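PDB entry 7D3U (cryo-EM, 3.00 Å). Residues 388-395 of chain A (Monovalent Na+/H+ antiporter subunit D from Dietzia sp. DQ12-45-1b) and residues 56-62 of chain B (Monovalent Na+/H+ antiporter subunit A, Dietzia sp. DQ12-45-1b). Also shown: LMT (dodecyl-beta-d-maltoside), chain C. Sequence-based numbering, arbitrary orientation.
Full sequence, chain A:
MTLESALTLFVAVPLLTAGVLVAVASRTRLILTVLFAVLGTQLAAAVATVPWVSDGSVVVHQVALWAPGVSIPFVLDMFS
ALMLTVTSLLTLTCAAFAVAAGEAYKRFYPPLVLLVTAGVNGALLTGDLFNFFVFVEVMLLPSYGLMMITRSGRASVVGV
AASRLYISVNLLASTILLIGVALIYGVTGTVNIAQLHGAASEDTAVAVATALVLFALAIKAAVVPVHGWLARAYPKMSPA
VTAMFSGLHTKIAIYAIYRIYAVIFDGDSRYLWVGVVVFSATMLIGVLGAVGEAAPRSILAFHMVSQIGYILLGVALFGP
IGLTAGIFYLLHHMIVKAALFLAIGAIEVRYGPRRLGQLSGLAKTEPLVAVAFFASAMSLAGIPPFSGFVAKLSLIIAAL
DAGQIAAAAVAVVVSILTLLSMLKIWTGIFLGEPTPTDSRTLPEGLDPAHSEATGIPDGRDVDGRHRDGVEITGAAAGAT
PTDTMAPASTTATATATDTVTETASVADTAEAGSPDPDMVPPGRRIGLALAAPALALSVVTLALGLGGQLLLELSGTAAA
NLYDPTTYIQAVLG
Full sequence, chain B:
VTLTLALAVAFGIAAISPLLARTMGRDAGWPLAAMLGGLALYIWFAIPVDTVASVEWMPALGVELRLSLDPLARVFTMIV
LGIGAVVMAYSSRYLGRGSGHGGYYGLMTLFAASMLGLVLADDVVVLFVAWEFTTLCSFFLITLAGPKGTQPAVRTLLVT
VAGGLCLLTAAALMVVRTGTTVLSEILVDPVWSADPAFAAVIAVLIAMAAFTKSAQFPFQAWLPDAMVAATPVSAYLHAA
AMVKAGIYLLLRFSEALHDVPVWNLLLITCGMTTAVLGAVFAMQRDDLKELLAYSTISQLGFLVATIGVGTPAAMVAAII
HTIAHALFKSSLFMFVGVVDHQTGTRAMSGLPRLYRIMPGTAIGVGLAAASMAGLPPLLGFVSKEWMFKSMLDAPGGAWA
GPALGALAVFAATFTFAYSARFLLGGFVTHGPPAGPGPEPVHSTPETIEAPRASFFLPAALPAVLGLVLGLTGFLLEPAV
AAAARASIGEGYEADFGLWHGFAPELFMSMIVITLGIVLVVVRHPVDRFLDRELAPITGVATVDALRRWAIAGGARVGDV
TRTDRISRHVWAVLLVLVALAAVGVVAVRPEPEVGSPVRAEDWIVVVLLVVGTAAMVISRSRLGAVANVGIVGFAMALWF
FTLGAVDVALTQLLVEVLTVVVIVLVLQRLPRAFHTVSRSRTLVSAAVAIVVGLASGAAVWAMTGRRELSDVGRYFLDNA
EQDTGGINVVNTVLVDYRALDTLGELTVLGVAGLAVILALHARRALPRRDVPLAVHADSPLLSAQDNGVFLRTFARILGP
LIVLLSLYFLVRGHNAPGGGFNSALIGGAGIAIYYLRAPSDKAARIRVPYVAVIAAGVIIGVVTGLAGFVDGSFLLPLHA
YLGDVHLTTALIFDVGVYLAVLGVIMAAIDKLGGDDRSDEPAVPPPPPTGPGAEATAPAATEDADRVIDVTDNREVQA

Chain A (388-395) GFVAKLSL
Chain B 56-62: EWMPALG

Leu61(B) is the centre of this contact, with the largest covered area. Its CD2 methyl rests against three helix side chains, 4.1 Å from Val390(A) CG1, 4.1 Å from Leu393(A) CD2 and 4.2 Å from Ser394(A) CB; chi1 is m (-85°), chi2 p. Val390(A), chi1 t, also places CG1 3.5 Å from Met58(B) SD (Met58(B) chi1 m, chi2 t, chi3 m). Leu393(A) is t, p. Methyls and thioether offer no hydrogen bonds here and pack by van der Waals contact. The CA-to-CB bond of Phe389(A) points sideways, chi1 off-well at 140°, but the ring's end comes nearer, CE2 4.1 Å from Trp57(B) CH2, obliquely. Trp57(B), chi1 t and chi2 16°, receives the detergent chain over one ring face, LMT C5 lying 3.5 Å from Trp57(B) NE1.

Ser394(A) CA and Leu61(B) CA, the nearest pair, are 7.1 Å apart. Both stretches descend together, Phe389(A) meeting Trp57(B) and Ser394(A) meeting Leu61(B). Chain A is regular helix, phi/psi near -63/-40, Ser394(A) N bonding Val390(A) O at 2.9 Å. Chain B turns at Trp57(B) (-116/-54), extends at Met58(B) (-146/79), then bends through Pro59(B) (-62/-20), Ala60(B) (-63/-51) and Leu61(B) (-77/4); Gly62(B) N bonds Pro59(B) O at 3.2 Å, its positive phi (68/17) favouring glycine.

No hydrogen bond crosses. At the polar edge, Ser394(A) OG, chi1 33°, donates to Val390(A) O at a very short 2.4 Å.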

# COMPACT_ATOMS: atom_id res chain seq x y z
N GLY A 388 15.15 11.80 9.41
CA GLY A 388 14.71 12.24 8.10
C GLY A 388 15.51 13.36 7.49
O GLY A 388 15.55 13.52 6.27
N PHE A 389 16.17 14.15 8.34
CA PHE A 389 17.04 15.20 7.83
C PHE A 389 18.23 14.61 7.09
O PHE A 389 18.59 15.07 6.01
CB PHE A 389 17.51 16.09 8.98
CG PHE A 389 18.95 16.50 8.89
CD1 PHE A 389 19.35 17.50 8.02
CD2 PHE A 389 19.90 15.89 9.68
CE1 PHE A 389 20.67 17.88 7.94
CE2 PHE A 389 21.23 16.27 9.61
CZ PHE A 389 21.61 17.26 8.73
N VAL A 390 18.86 13.58 7.67
CA VAL A 390 19.97 12.91 7.00
C VAL A 390 19.51 12.34 5.67
O VAL A 390 20.20 12.49 4.64
CB VAL A 390 20.57 11.82 7.90
CG1 VAL A 390 21.88 11.33 7.33
CG2 VAL A 390 20.76 12.35 9.31
N ALA A 391 18.35 11.69 5.65
CA ALA A 391 17.84 11.10 4.43
C ALA A 391 17.61 12.15 3.36
O ALA A 391 18.09 12.02 2.23
CB ALA A 391 16.55 10.33 4.72
N LYS A 392 16.88 13.22 3.70
CA LYS A 392 16.56 14.24 2.71
C LYS A 392 17.81 14.99 2.26
O LYS A 392 17.92 15.36 1.09
CB LYS A 392 15.52 15.20 3.26
CG LYS A 392 14.93 16.10 2.20
CD LYS A 392 13.97 17.10 2.80
CE LYS A 392 14.66 18.00 3.80
NZ LYS A 392 13.69 18.65 4.72
N LEU A 393 18.76 15.20 3.17
CA LEU A 393 19.99 15.90 2.79
C LEU A 393 20.82 15.06 1.83
O LEU A 393 21.30 15.57 0.81
CB LEU A 393 20.79 16.24 4.05
CG LEU A 393 22.22 16.74 3.83
CD1 LEU A 393 22.22 18.02 3.01
CD2 LEU A 393 22.90 16.96 5.17
N SER A 394 20.98 13.77 2.13
CA SER A 394 21.71 12.90 1.22
C SER A 394 21.00 12.79 -0.12
O SER A 394 21.64 12.75 -1.18
CB SER A 394 21.90 11.52 1.84
OG SER A 394 20.80 11.18 2.66
N LEU A 395 19.66 12.77 -0.11
CA LEU A 395 18.92 12.67 -1.35
C LEU A 395 19.06 13.93 -2.19
O LEU A 395 19.21 13.86 -3.41
CB LEU A 395 17.45 12.38 -1.06
CG LEU A 395 16.60 11.97 -2.26
CD1 LEU A 395 17.04 10.60 -2.77
CD2 LEU A 395 15.13 11.96 -1.90
N GLU B 56 34.11 13.74 14.52
CA GLU B 56 33.45 13.02 13.44
C GLU B 56 31.98 12.81 13.77
O GLU B 56 31.64 12.31 14.85
CB GLU B 56 34.14 11.68 13.19
CG GLU B 56 35.59 11.80 12.75
CD GLU B 56 35.73 11.99 11.25
OE1 GLU B 56 34.81 12.55 10.62
OE2 GLU B 56 36.77 11.57 10.70
N TRP B 57 31.11 13.19 12.85
CA TRP B 57 29.68 12.97 12.98
C TRP B 57 29.13 12.03 11.92
O TRP B 57 28.50 11.03 12.24
CB TRP B 57 28.93 14.31 12.94
CG TRP B 57 27.45 14.21 13.14
CD1 TRP B 57 26.76 13.15 13.64
CD2 TRP B 57 26.48 15.22 12.84
NE1 TRP B 57 25.42 13.43 13.67
CE2 TRP B 57 25.22 14.69 13.19
CE3 TRP B 57 26.56 16.51 12.32
CZ2 TRP B 57 24.05 15.42 13.03
CZ3 TRP B 57 25.39 17.23 12.16
CH2 TRP B 57 24.15 16.68 12.51
N MET B 58 29.38 12.34 10.64
CA MET B 58 28.91 11.50 9.54
C MET B 58 29.93 11.55 8.42
O MET B 58 29.77 12.28 7.43
CB MET B 58 27.54 11.95 9.04
CG MET B 58 26.39 11.62 9.97
SD MET B 58 24.77 11.89 9.24
CE MET B 58 24.85 13.64 8.88
N PRO B 59 31.02 10.79 8.54
CA PRO B 59 32.04 10.80 7.48
C PRO B 59 31.54 10.31 6.14
O PRO B 59 32.16 10.62 5.12
CB PRO B 59 33.13 9.87 8.04
CG PRO B 59 32.91 9.85 9.51
CD PRO B 59 31.43 9.97 9.69
N ALA B 60 30.43 9.57 6.10
CA ALA B 60 29.88 9.12 4.83
C ALA B 60 29.43 10.31 3.99
O ALA B 60 29.81 10.44 2.81
CB ALA B 60 28.72 8.16 5.06
N LEU B 61 28.64 11.20 4.57
CA LEU B 61 28.21 12.42 3.91
C LEU B 61 29.29 13.49 3.87
O LEU B 61 29.02 14.60 3.40
CB LEU B 61 26.96 12.98 4.59
CG LEU B 61 25.62 12.41 4.13
CD1 LEU B 61 25.51 10.95 4.51
CD2 LEU B 61 24.49 13.20 4.75
N GLY B 62 30.49 13.20 4.36
CA GLY B 62 31.51 14.21 4.46
C GLY B 62 31.22 15.28 5.49
O GLY B 62 31.84 16.34 5.46
C1B LMT C . 29.81 6.37 16.44
C2B LMT C . 30.23 5.26 15.44
C3B LMT C . 29.02 4.66 14.68
C4B LMT C . 27.65 5.00 15.32
C5B LMT C . 27.78 5.09 16.85
C6B LMT C . 27.87 3.70 17.46
O1B LMT C . 29.43 7.53 15.74
O2B LMT C . 31.11 5.82 14.55
O3B LMT C . 29.18 3.31 14.48
O4' LMT C . 27.15 6.19 14.82
O5B LMT C . 28.82 5.93 17.34
O6B LMT C . 26.92 3.55 18.44
C1' LMT C . 30.84 10.83 17.93
C2' LMT C . 29.95 9.80 18.67
C3' LMT C . 29.12 8.93 17.68
C4' LMT C . 29.74 8.82 16.28
C5' LMT C . 31.27 8.98 16.45
C6' LMT C . 32.08 8.68 15.21
O1' LMT C . 30.06 11.80 17.37
O2' LMT C . 30.75 8.98 19.45
O3' LMT C . 27.85 9.42 17.58
O5' LMT C . 31.63 10.28 16.87
O6' LMT C . 31.18 8.44 14.21
C1 LMT C . 29.61 12.78 18.28
C2 LMT C . 28.26 13.18 17.78
C3 LMT C . 28.14 14.57 17.25
C4 LMT C . 26.85 15.14 17.76
C5 LMT C . 25.77 14.96 16.75
C6 LMT C . 24.73 16.03 16.84
C7 LMT C . 25.37 17.37 16.62
C8 LMT C . 24.30 18.39 16.47
C9 LMT C . 24.76 19.79 16.63
C10 LMT C . 23.54 20.64 16.81
C11 LMT C . 23.89 22.00 17.32
C12 LMT C . 24.82 22.71 16.39